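Local coordinates for protein putative transcription regulator (Lactobacillus plantarum WCFS1, PDB 3COL) that probably binds DNA as a two-subunit transcription regulator of the TetR family, with a helix-turn-helix domain joined to an all-helical regulatory domain, at residues Q16-A21 with A37-I42; T66-S71 with L101-S106; Q95-S100 with H164-N169. One frame throughout, in Å; residues are numbered along the deposited sequence.

Interaction 1 of 3, residues Q16-A21 with A37-I42; sequences QDAVAA and AKRVGI
Ala18 and Arg39 are the residues whose CA atoms come nearest between helices 11-26 and 33-40, with Ala18 CA 6.2 Å from Arg39 CA. Segment 16-21 is helical throughout, whereas 37-42 includes the end of its helix. There Ala37 O accepts both Gly41 N at 2.9 Å and Ile42 N at 3.1 Å. Gly41 leaves the helix with a positive phi of 87°, where a CB would collide with the carbonyl oxygen of Val40, so glycine is called for.

No hydrogen bond crosses between the segments; the contact rests on the methyls of Ala18 and Ala21 against Arg39 and Val40. Ala18 CB points at the second helix and meets Val40 CG2 at 3.6 Å, as well as Arg39 CB. Val40 has CG1 anti to the backbone N (chi1 179°), which leaves CG2 as the branch that touches the alanine. The Arg39 chain runs extended from CG to NE along the flank of helix 11-26, its CD passing Ala18 O at 3.9 Å. Its guanidinium then lies with one face over Ala21, NH1 being 3.6 Å from Ala21 CB. This is an apolar contact, with no charge partner in segment 16-21.

Val19, pointing away from segment 37-42, packs on Leu57 and Val61, and Asp17 forms a salt bridge with Arg64. Ala37 and Ile42 touch helix 44-48, Ile42 also helix 11-26. Helices 33-40 and 44-48, joined by the turn at Gly41, form the helix-turn-helix of TetR-type DNA-binding domains, against which the first helix packs.

Interaction 2 of 3, residues T66-S71 with L101-S106; sequences TNRILS and LANPDS
Arg68 approaches both Asn103 and Ser106 with its NH1, which lies 3.9 Å from Asn103 OD1 and also 3.9 Å from Ser106 OG. Both separations are too long for a hydrogen bond, so the three polar ends sit close without gripping one another directly. Ser106 OG stands at the edge of the guanidinium, in its plane. Asn103 OD1 approaches obliquely and also lies 4.0 Å from Arg68 CD. The arginine and asparagine side chains cross at a slant, yet their guanidinium and amide planes are only 4° apart. A bend at chi3 (-101°) turns the arginine head toward segment 101-106.

The stronger partners lie one step out. Glu65 OE1 forms a salt bridge with Arg68 NH1 and also a hydrogen bond with Ser106 OG, so one carboxylate oxygen serves both sides of the contact. Tyr99 OH adds a hydrogen bond to Ser106 OG and a weak one to Arg68 NH1. The setting is the junction between the end of helix 54-67, which in TetR-family regulators leads from the DNA-binding domain into the regulatory domain, and the turn joining helices 85-102 and 106-117.

That turn is fixed from within. Asn103 is the first residue to leave helical geometry, and its ND2 returns to Tyr99 O by a hydrogen bond. Ser106 N donates to Asn103 O at 3.0 Å, closing the turn around Pro104 just as the next helix starts.

Interaction 3 of 3, residues Q95-S100 with H164-N169; sequences QVYDYS and HTHTTN
Tyr97 and His166 meet rim to rim: their ring planes are only 18° apart, but neither ring lies over the other, and the centroids are 5.8 Å apart. The nearest atoms are Tyr97 CE1 and His166 CD2, at 3.6 Å. Tyr97 CG is anti to the backbone N (chi1 179°), which swings the ring out along the flank of helix 85-102 to reach the histidine. The tyrosine also meets Phe182 edge-to-face. A water accompanies the rings, 3.0 Å from His166 NE2; its link to Tyr97 OH is implausibly short and therefore doubtful. His166 ND1 is engaged by Tyr175 OH.

Alongside the rings, Ser100 OG and Thr167 OG1 share a hydrogen bond of 2.7 Å, and Thr167 OG1 also bonds to Ile163 O, one turn back. Thr167 CG2 packs on Ser100 O at 3.6 Å. A leucine in place of Tyr97 would probably leave the histidine rim without its aromatic neighbour and deprive Phe182 of its edge-to-face partner.

Helix 85-102 thus lies against helix 152-171, with Leu107 of helix 106-117 touching Ser100 and Ile185 of helix 182-193 touching both rings, while Leu154 of the second subunit packs on His166.

Interaction 1 stands apart from interactions 2 and 3, which adjoin. It closes first along the sequence, in the DNA-binding domain, with its centre about 20 Å from that of interaction 2 and 25 Å from that of interaction 3. Interactions 2 and 3 alternate their segments along the chain, share helix 85-102 and touch directly, their centres about 9 Å apart. Tyr99 and Gln95 of interaction 3 bond to Ser106 and Ile69 of interaction 2. Helix 54-67 packs on helix 11-26 and, at its far end, meets helix 85-102, which lies against helix 152-171 beside the second subunit; this would be consistent with coupling between the two domains.

Interaction 1 of 3, residues Q16-A21 with A37-I42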
ATOM      1  N   GLN A  16      18.687   8.695  12.481  1.00 16.61           N
ATOM      2  CA  GLN A  16      17.480   8.531  11.698  1.00 15.89           C
ATOM      3  C   GLN A  16      17.710   7.718  10.408  1.00 15.96           C
ATOM      4  O   GLN A  16      16.902   6.865  10.051  1.00 15.30           O
ATOM      5  CB  GLN A  16      16.929   9.903  11.346  1.00 17.06           C
ATOM      6  CG  GLN A  16      16.424  10.701  12.536  1.00 15.22           C
ATOM      7  CD  GLN A  16      16.020  12.110  12.120  1.00 17.80           C
ATOM      8  OE1 GLN A  16      16.773  12.811  11.464  1.00 19.91           O
ATOM      9  NE2 GLN A  16      14.824  12.510  12.482  1.00 18.23           N
ATOM     10  N   ASP A  17      18.820   7.976   9.720  1.00 15.85           N
ATOM     11  CA  ASP A  17      19.165   7.194   8.524  1.00 15.89           C
ATOM     12  C   ASP A  17      19.320   5.720   8.865  1.00 15.50           C
ATOM     13  O   ASP A  17      18.839   4.860   8.126  1.00 15.53           O
ATOM     14  CB  ASP A  17      20.438   7.713   7.877  1.00 15.21           C
ATOM     15  CG  ASP A  17      20.226   9.011   7.147  1.00 17.33           C
ATOM     16  OD1 ASP A  17      19.051   9.453   6.999  1.00 21.24           O
ATOM     17  OD2 ASP A  17      21.237   9.580   6.692  1.00 20.37           O
ATOM     18  N   ALA A  18      19.986   5.432   9.979  1.00 15.66           N
ATOM     19  CA  ALA A  18      20.129   4.040  10.462  1.00 16.41           C
ATOM     20  C   ALA A  18      18.773   3.339  10.766  1.00 16.59           C
ATOM     21  O   ALA A  18      18.546   2.212  10.346  1.00 17.54           O
ATOM     22  CB  ALA A  18      21.002   4.018  11.680  1.00 15.59           C
ATOM     23  N   VAL A  19      17.879   4.019  11.493  1.00 16.24           N
ATOM     24  CA  VAL A  19      16.510   3.520  11.752  1.00 16.09           C
ATOM     25  C   VAL A  19      15.796   3.233  10.435  1.00 16.55           C
ATOM     26  O   VAL A  19      15.149   2.203  10.301  1.00 16.81           O
ATOM     27  CB  VAL A  19      15.668   4.536  12.608  1.00 16.51           C
ATOM     28  CG1 VAL A  19      14.190   4.089  12.781  1.00 14.86           C
ATOM     29  CG2 VAL A  19      16.322   4.752  13.991  1.00 15.46           C
ATOM     30  N   ALA A  20      15.900   4.150   9.466  1.00 16.07           N
ATOM     31  CA  ALA A  20      15.176   4.024   8.223  1.00 15.37           C
ATOM     32  C   ALA A  20      15.654   2.795   7.428  1.00 15.42           C
ATOM     33  O   ALA A  20      14.834   2.068   6.842  1.00 15.34           O
ATOM     34  CB  ALA A  20      15.281   5.317   7.412  1.00 15.49           C
ATOM     35  N   ALA A  21      16.971   2.556   7.431  1.00 15.33           N
ATOM     36  CA  ALA A  21      17.559   1.358   6.808  1.00 15.13           C
ATOM     37  C   ALA A  21      17.075   0.057   7.425  1.00 15.44           C
ATOM     38  O   ALA A  21      16.764  -0.888   6.726  1.00 15.31           O
ATOM     39  CB  ALA A  21      19.112   1.423   6.839  1.00 15.09           C
ATOM     40  N   ALA A  37      22.786   1.834  17.140  1.00 18.16           N
ATOM     41  CA  ALA A  37      24.099   2.254  17.579  1.00 18.07           C
ATOM     42  C   ALA A  37      25.210   1.543  16.806  1.00 18.41           C
ATOM     43  O   ALA A  37      26.189   2.178  16.443  1.00 17.76           O
ATOM     44  CB  ALA A  37      24.253   2.035  19.087  1.00 17.34           C
ATOM     45  N   LYS A  38      25.057   0.233  16.572  1.00 18.62           N
ATOM     46  CA  LYS A  38      26.029  -0.550  15.811  1.00 19.39           C
ATOM     47  C   LYS A  38      26.150  -0.053  14.359  1.00 19.94           C
ATOM     48  O   LYS A  38      27.247   0.103  13.835  1.00 19.39           O
ATOM     49  CB  LYS A  38      25.679  -2.050  15.862  1.00 20.09           C
ATOM     50  N   ARG A  39      25.015   0.245  13.734  1.00 19.90           N
ATOM     51  CA  ARG A  39      25.006   0.817  12.395  1.00 20.94           C
ATOM     52  C   ARG A  39      25.705   2.186  12.275  1.00 20.05           C
ATOM     53  O   ARG A  39      26.455   2.422  11.321  1.00 19.57           O
ATOM     54  CB  ARG A  39      23.576   0.930  11.877  1.00 20.73           C
ATOM     55  CG  ARG A  39      23.087  -0.328  11.198  1.00 25.99           C
ATOM     56  CD  ARG A  39      21.652  -0.140  10.732  1.00 32.10           C
ATOM     57  NE  ARG A  39      21.192  -1.286   9.949  1.00 37.72           N
ATOM     58  CZ  ARG A  39      21.325  -1.413   8.634  1.00 39.04           C
ATOM     59  NH1 ARG A  39      21.931  -0.473   7.907  1.00 39.09           N
ATOM     60  NH2 ARG A  39      20.846  -2.498   8.051  1.00 42.35           N
ATOM     61  N   VAL A  40      25.448   3.069  13.235  1.00 19.20           N
ATOM     62  CA  VAL A  40      26.012   4.412  13.224  1.00 18.57           C
ATOM     63  C   VAL A  40      27.484   4.374  13.638  1.00 19.46           C
ATOM     64  O   VAL A  40      28.262   5.208  13.192  1.00 20.21           O
ATOM     65  CB  VAL A  40      25.181   5.414  14.087  1.00 18.77           C
ATOM     66  CG1 VAL A  40      25.800   6.808  14.072  1.00 17.67           C
ATOM     67  CG2 VAL A  40      23.756   5.514  13.547  1.00 15.56           C
ATOM     68  N   GLY A  41      27.859   3.394  14.462  1.00 18.87           N
ATOM     69  CA  GLY A  41      29.204   3.297  14.967  1.00 19.26           C
ATOM     70  C   GLY A  41      29.449   4.089  16.239  1.00 19.78           C
ATOM     71  O   GLY A  41      30.583   4.518  16.501  1.00 18.50           O
ATOM     72  N   ILE A  42      28.401   4.262  17.044  1.00 19.62           N
ATOM     73  CA  ILE A  42      28.523   4.957  18.319  1.00 20.16           C
ATOM     74  C   ILE A  42      28.018   4.086  19.471  1.00 20.66           C
ATOM     75  O   ILE A  42      27.372   3.065  19.239  1.00 21.33           O
ATOM     76  CB  ILE A  42      27.747   6.318  18.311  1.00 20.52           C
ATOM     77  CG1 ILE A  42      26.251   6.110  17.961  1.00 21.15           C
ATOM     78  CG2 ILE A  42      28.408   7.320  17.359  1.00 21.49           C
ATOM     79  CD1 ILE A  42      25.438   7.434  17.835  1.00 19.54           C
TER

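Interaction 2 of 3, residues T66-S71 with L101-S106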
ATOM      1  N   THR A  66       7.048  11.978   6.770  1.00 15.55           N
ATOM      2  CA  THR A  66       5.777  12.668   6.512  1.00 16.21           C
ATOM      3  C   THR A  66       5.935  14.161   6.344  1.00 17.13           C
ATOM      4  O   THR A  66       5.308  14.760   5.480  1.00 16.66           O
ATOM      5  CB  THR A  66       4.699  12.355   7.562  1.00 16.20           C
ATOM      6  OG1 THR A  66       5.164  12.708   8.864  1.00 15.73           O
ATOM      7  CG2 THR A  66       4.364  10.906   7.517  1.00 15.18           C
ATOM      8  N   ASN A  67       6.795  14.762   7.157  1.00 19.17           N
ATOM      9  CA  ASN A  67       7.052  16.200   7.045  1.00 21.56           C
ATOM     10  C   ASN A  67       7.791  16.628   5.777  1.00 22.32           C
ATOM     11  O   ASN A  67       7.745  17.781   5.380  1.00 21.68           O
ATOM     12  CB  ASN A  67       7.740  16.704   8.309  1.00 22.12           C
ATOM     13  CG  ASN A  67       6.740  17.014   9.405  1.00 24.73           C
ATOM     14  OD1 ASN A  67       6.405  16.160  10.235  1.00 28.32           O
ATOM     15  ND2 ASN A  67       6.211  18.232   9.377  1.00 27.97           N
ATOM     16  N   ARG A  68       8.435  15.684   5.107  1.00 24.13           N
ATOM     17  CA  ARG A  68       9.103  16.027   3.859  1.00 26.32           C
ATOM     18  C   ARG A  68       8.136  16.140   2.662  1.00 25.65           C
ATOM     19  O   ARG A  68       8.494  16.669   1.610  1.00 26.42           O
ATOM     20  CB  ARG A  68      10.266  15.048   3.559  1.00 26.61           C
ATOM     21  CG  ARG A  68      11.647  15.699   3.646  1.00 28.89           C
ATOM     22  CD  ARG A  68      12.726  14.890   2.892  1.00 28.90           C
ATOM     23  NE  ARG A  68      13.578  14.048   3.760  1.00 30.46           N
ATOM     24  CZ  ARG A  68      13.384  12.752   3.982  1.00 29.72           C
ATOM     25  NH1 ARG A  68      12.343  12.130   3.430  1.00 28.89           N
ATOM     26  NH2 ARG A  68      14.228  12.078   4.753  1.00 28.83           N
ATOM     27  N   ILE A  69       6.914  15.656   2.811  1.00 25.16           N
ATOM     28  CA  ILE A  69       6.008  15.644   1.663  1.00 25.35           C
ATOM     29  C   ILE A  69       5.593  17.062   1.186  1.00 25.71           C
ATOM     30  O   ILE A  69       5.791  17.408   0.003  1.00 26.32           O
ATOM     31  CB  ILE A  69       4.802  14.743   1.902  1.00 25.26           C
ATOM     32  CG1 ILE A  69       5.274  13.343   2.332  1.00 24.29           C
ATOM     33  CG2 ILE A  69       3.897  14.693   0.625  1.00 26.40           C
ATOM     34  CD1 ILE A  69       4.163  12.404   2.705  1.00 20.88           C
ATOM     35  N   LEU A  70       5.084  17.881   2.105  1.00 25.01           N
ATOM     36  CA  LEU A  70       4.623  19.237   1.797  1.00 25.06           C
ATOM     37  C   LEU A  70       5.352  20.299   2.604  1.00 25.53           C
ATOM     38  O   LEU A  70       5.517  20.154   3.811  1.00 24.97           O
ATOM     39  CB  LEU A  70       3.128  19.358   2.112  1.00 24.62           C
ATOM     40  CG  LEU A  70       2.193  18.336   1.479  1.00 23.42           C
ATOM     41  CD1 LEU A  70       0.877  18.323   2.200  1.00 23.09           C
ATOM     42  CD2 LEU A  70       2.010  18.597  -0.002  1.00 23.17           C
ATOM     43  N   SER A  71       5.728  21.394   1.933  1.00 26.54           N
ATOM     44  CA  SER A  71       6.322  22.553   2.585  1.00 26.40           C
ATOM     45  C   SER A  71       5.230  23.432   3.170  1.00 26.46           C
ATOM     46  O   SER A  71       4.032  23.194   2.928  1.00 26.37           O
ATOM     47  CB  SER A  71       7.143  23.356   1.589  1.00 26.81           C
ATOM     48  OG  SER A  71       6.302  24.080   0.696  1.00 28.37           O
ATOM     49  N   LEU A 101       8.931  10.448  -6.197  1.00 14.61           N
ATOM     50  CA  LEU A 101       9.959  10.046  -7.154  1.00 14.25           C
ATOM     51  C   LEU A 101      11.345  10.498  -6.747  1.00 13.86           C
ATOM     52  O   LEU A 101      12.342   9.857  -7.109  1.00 13.76           O
ATOM     53  CB  LEU A 101       9.647  10.588  -8.556  1.00 14.76           C
ATOM     54  CG  LEU A 101       8.370  10.083  -9.213  1.00 14.34           C
ATOM     55  CD1 LEU A 101       8.103  10.790 -10.528  1.00 14.35           C
ATOM     56  CD2 LEU A 101       8.538   8.608  -9.478  1.00 16.36           C
ATOM     57  N   ALA A 102      11.396  11.603  -6.009  1.00 14.23           N
ATOM     58  CA  ALA A 102      12.668  12.218  -5.571  1.00 15.08           C
ATOM     59  C   ALA A 102      13.185  11.552  -4.299  1.00 15.01           C
ATOM     60  O   ALA A 102      14.373  11.642  -4.010  1.00 15.38           O
ATOM     61  CB  ALA A 102      12.486  13.713  -5.352  1.00 14.49           C
ATOM     62  N   ASN A 103      12.256  10.910  -3.560  1.00 15.09           N
ATOM     63  CA  ASN A 103      12.475  10.123  -2.326  1.00 15.00           C
ATOM     64  C   ASN A 103      11.835   8.727  -2.418  1.00 14.33           C
ATOM     65  O   ASN A 103      10.863   8.432  -1.746  1.00 13.24           O
ATOM     66  CB  ASN A 103      11.891  10.857  -1.114  1.00 14.06           C
ATOM     67  CG  ASN A 103      12.403  12.284  -1.011  1.00 16.89           C
ATOM     68  OD1 ASN A 103      13.405  12.560  -0.329  1.00 14.79           O
ATOM     69  ND2 ASN A 103      11.751  13.195  -1.724  1.00 15.21           N
ATOM     70  N   PRO A 104      12.425   7.851  -3.233  1.00 14.96           N
ATOM     71  CA  PRO A 104      11.833   6.564  -3.646  1.00 14.26           C
ATOM     72  C   PRO A 104      11.546   5.547  -2.545  1.00 14.52           C
ATOM     73  O   PRO A 104      10.833   4.583  -2.821  1.00 14.84           O
ATOM     74  CB  PRO A 104      12.840   5.991  -4.640  1.00 14.21           C
ATOM     75  CG  PRO A 104      13.777   7.147  -4.997  1.00 15.86           C
ATOM     76  CD  PRO A 104      13.760   8.086  -3.821  1.00 15.05           C
ATOM     77  N   ASP A 105      12.092   5.740  -1.337  1.00 14.08           N
ATOM     78  CA  ASP A 105      11.816   4.857  -0.203  1.00 14.86           C
ATOM     79  C   ASP A 105      10.905   5.476   0.832  1.00 14.03           C
ATOM     80  O   ASP A 105      10.575   4.822   1.796  1.00 13.54           O
ATOM     81  CB  ASP A 105      13.117   4.454   0.531  1.00 15.13           C
ATOM     82  CG  ASP A 105      13.980   3.546  -0.311  1.00 16.99           C
ATOM     83  OD1 ASP A 105      13.421   2.664  -1.002  1.00 19.12           O
ATOM     84  OD2 ASP A 105      15.195   3.754  -0.300  1.00 17.47           O
ATOM     85  N   SER A 106      10.539   6.741   0.655  1.00 13.80           N
ATOM     86  CA  SER A 106       9.844   7.452   1.726  1.00 12.86           C
ATOM     87  C   SER A 106       8.468   6.873   2.004  1.00 13.18           C
ATOM     88  O   SER A 106       8.135   6.535   3.142  1.00 13.11           O
ATOM     89  CB  SER A 106       9.789   8.958   1.424  1.00 12.53           C
ATOM     90  OG  SER A 106       9.404   9.655   2.585  1.00 11.03           O
TER

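Interaction 3 of 3, residues Q95-S100 with H164-N169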
ATOM      1  N   GLN A  95       2.545  17.521  -6.080  1.00 12.15           N
ATOM      2  CA  GLN A  95       3.590  17.530  -5.038  1.00 13.46           C
ATOM      3  C   GLN A  95       3.905  16.124  -4.458  1.00 12.50           C
ATOM      4  O   GLN A  95       5.069  15.731  -4.367  1.00 13.37           O
ATOM      5  CB  GLN A  95       3.212  18.518  -3.918  1.00 13.91           C
ATOM      6  CG  GLN A  95       4.263  18.679  -2.800  1.00 17.06           C
ATOM      7  CD  GLN A  95       5.700  18.890  -3.315  1.00 21.66           C
ATOM      8  OE1 GLN A  95       5.937  19.575  -4.322  1.00 20.76           O
ATOM      9  NE2 GLN A  95       6.667  18.306  -2.604  1.00 23.22           N
ATOM     10  N   VAL A  96       2.886  15.361  -4.079  1.00 12.08           N
ATOM     11  CA  VAL A  96       3.116  13.967  -3.564  1.00 10.39           C
ATOM     12  C   VAL A  96       3.898  13.159  -4.605  1.00 10.46           C
ATOM     13  O   VAL A  96       4.852  12.466  -4.287  1.00 10.56           O
ATOM     14  CB  VAL A  96       1.780  13.256  -3.178  1.00 10.62           C
ATOM     15  CG1 VAL A  96       2.030  11.774  -2.690  1.00  9.08           C
ATOM     16  CG2 VAL A  96       1.008  14.026  -2.135  1.00  9.38           C
ATOM     17  N   TYR A  97       3.487  13.280  -5.860  1.00 10.50           N
ATOM     18  CA  TYR A  97       4.139  12.635  -7.001  1.00 11.50           C
ATOM     19  C   TYR A  97       5.606  13.014  -7.136  1.00 12.07           C
ATOM     20  O   TYR A  97       6.472  12.127  -7.160  1.00 10.64           O
ATOM     21  CB  TYR A  97       3.356  12.965  -8.282  1.00 12.20           C
ATOM     22  CG  TYR A  97       3.897  12.408  -9.568  1.00 12.22           C
ATOM     23  CD1 TYR A  97       3.481  11.164 -10.046  1.00 11.71           C
ATOM     24  CD2 TYR A  97       4.813  13.157 -10.340  1.00 12.86           C
ATOM     25  CE1 TYR A  97       3.995  10.651 -11.277  1.00 14.39           C
ATOM     26  CE2 TYR A  97       5.321  12.670 -11.567  1.00 13.68           C
ATOM     27  CZ  TYR A  97       4.906  11.415 -12.025  1.00 15.39           C
ATOM     28  OH  TYR A  97       5.425  10.923 -13.220  1.00 17.10           O
ATOM     29  N   ASP A  98       5.895  14.318  -7.196  1.00 12.97           N
ATOM     30  CA  ASP A  98       7.297  14.781  -7.292  1.00 14.38           C
ATOM     31  C   ASP A  98       8.086  14.325  -6.076  1.00 15.26           C
ATOM     32  O   ASP A  98       9.221  13.826  -6.221  1.00 15.75           O
ATOM     33  CB  ASP A  98       7.386  16.308  -7.363  1.00 14.02           C
ATOM     34  CG  ASP A  98       6.833  16.886  -8.670  1.00 16.69           C
ATOM     35  OD1 ASP A  98       6.735  16.162  -9.687  1.00 14.78           O
ATOM     36  OD2 ASP A  98       6.537  18.102  -8.669  1.00 18.29           O
ATOM     37  N   TYR A  99       7.500  14.538  -4.893  1.00 16.02           N
ATOM     38  CA  TYR A  99       8.120  14.130  -3.624  1.00 17.27           C
ATOM     39  C   TYR A  99       8.519  12.660  -3.622  1.00 16.45           C
ATOM     40  O   TYR A  99       9.643  12.316  -3.281  1.00 15.97           O
ATOM     41  CB  TYR A  99       7.239  14.404  -2.395  1.00 18.39           C
ATOM     42  CG  TYR A  99       7.891  13.793  -1.178  1.00 22.68           C
ATOM     43  CD1 TYR A  99       9.040  14.378  -0.619  1.00 25.21           C
ATOM     44  CD2 TYR A  99       7.438  12.589  -0.643  1.00 23.15           C
ATOM     45  CE1 TYR A  99       9.666  13.806   0.452  1.00 25.26           C
ATOM     46  CE2 TYR A  99       8.074  12.006   0.434  1.00 21.23           C
ATOM     47  CZ  TYR A  99       9.181  12.620   0.973  1.00 24.98           C
ATOM     48  OH  TYR A  99       9.835  12.052   2.048  1.00 24.09           O
ATOM     49  N   SER A 100       7.577  11.796  -3.995  1.00 16.28           N
ATOM     50  CA  SER A 100       7.825  10.376  -3.993  1.00 15.38           C
ATOM     51  C   SER A 100       8.935   9.948  -4.965  1.00 14.94           C
ATOM     52  O   SER A 100       9.776   9.133  -4.613  1.00 15.54           O
ATOM     53  CB  SER A 100       6.519   9.601  -4.246  1.00 15.05           C
ATOM     54  OG  SER A 100       6.737   8.185  -4.145  1.00 14.15           O
ATOM     55  N   HIS A 164       2.820   5.367  -4.948  1.00  2.76           N
ATOM     56  CA  HIS A 164       3.789   4.471  -4.370  1.00  3.38           C
ATOM     57  C   HIS A 164       4.168   3.337  -5.340  1.00  3.29           C
ATOM     58  O   HIS A 164       5.336   3.084  -5.528  1.00  3.42           O
ATOM     59  CB  HIS A 164       3.297   3.922  -3.029  1.00  2.85           C
ATOM     60  CG  HIS A 164       4.337   3.151  -2.296  1.00  5.14           C
ATOM     61  ND1 HIS A 164       4.031   2.140  -1.420  1.00 10.38           N
ATOM     62  CD2 HIS A 164       5.685   3.235  -2.314  1.00  5.27           C
ATOM     63  CE1 HIS A 164       5.150   1.625  -0.936  1.00  7.80           C
ATOM     64  NE2 HIS A 164       6.164   2.271  -1.464  1.00  4.17           N
ATOM     65  N   THR A 165       3.173   2.678  -5.940  1.00  3.58           N
ATOM     66  CA  THR A 165       3.387   1.598  -6.913  1.00  4.93           C
ATOM     67  C   THR A 165       4.238   2.077  -8.096  1.00  4.45           C
ATOM     68  O   THR A 165       5.183   1.409  -8.512  1.00  5.41           O
ATOM     69  CB  THR A 165       2.053   1.008  -7.416  1.00  4.48           C
ATOM     70  OG1 THR A 165       1.266   0.546  -6.302  1.00  6.37           O
ATOM     71  CG2 THR A 165       2.284  -0.182  -8.344  1.00  6.40           C
ATOM     72  N   HIS A 166       3.901   3.243  -8.617  1.00  4.08           N
ATOM     73  CA  HIS A 166       4.622   3.841  -9.738  1.00  4.19           C
ATOM     74  C   HIS A 166       6.093   4.068  -9.337  1.00  4.08           C
ATOM     75  O   HIS A 166       6.999   3.773 -10.097  1.00  4.05           O
ATOM     76  CB  HIS A 166       3.895   5.150 -10.131  1.00  2.87           C
ATOM     77  CG  HIS A 166       4.515   5.886 -11.287  1.00  5.30           C
ATOM     78  ND1 HIS A 166       4.789   5.289 -12.502  1.00  5.00           N
ATOM     79  CD2 HIS A 166       4.867   7.187 -11.423  1.00  2.00           C
ATOM     80  CE1 HIS A 166       5.300   6.187 -13.330  1.00  4.22           C
ATOM     81  NE2 HIS A 166       5.362   7.344 -12.699  1.00  4.65           N
ATOM     82  N   THR A 167       6.314   4.561  -8.113  1.00  4.15           N
ATOM     83  CA  THR A 167       7.672   4.812  -7.606  1.00  4.43           C
ATOM     84  C   THR A 167       8.510   3.537  -7.476  1.00  4.91           C
ATOM     85  O   THR A 167       9.636   3.500  -7.930  1.00  4.58           O
ATOM     86  CB  THR A 167       7.617   5.507  -6.247  1.00  4.70           C
ATOM     87  OG1 THR A 167       6.870   6.734  -6.407  1.00  4.73           O
ATOM     88  CG2 THR A 167       9.054   5.805  -5.728  1.00  3.27           C
ATOM     89  N   THR A 168       7.942   2.493  -6.875  1.00  4.45           N
ATOM     90  CA  THR A 168       8.664   1.243  -6.714  1.00  4.54           C
ATOM     91  C   THR A 168       8.831   0.541  -8.069  1.00  4.92           C
ATOM     92  O   THR A 168       9.842  -0.111  -8.295  1.00  5.80           O
ATOM     93  CB  THR A 168       7.985   0.313  -5.650  1.00  4.63           C
ATOM     94  OG1 THR A 168       6.681  -0.012  -6.088  1.00  6.79           O
ATOM     95  CG2 THR A 168       7.834   1.002  -4.306  1.00  4.57           C
ATOM     96  N   ASN A 169       7.871   0.700  -8.982  1.00  4.39           N
ATOM     97  CA  ASN A 169       8.053   0.171 -10.349  1.00  4.22           C
ATOM     98  C   ASN A 169       9.318   0.753 -10.981  1.00  4.08           C
ATOM     99  O   ASN A 169      10.098   0.038 -11.649  1.00  3.98           O
ATOM    100  CB  ASN A 169       6.859   0.506 -11.266  1.00  2.96           C
ATOM    101  CG  ASN A 169       5.649  -0.406 -11.075  1.00  3.17           C
ATOM    102  OD1 ASN A 169       5.732  -1.479 -10.497  1.00  3.54           O
ATOM    103  ND2 ASN A 169       4.482   0.053 -11.583  1.00  2.30           N
TER
HETATM  104  O   HOH W   1       6.881   9.341 -14.352  1.00 27.94           O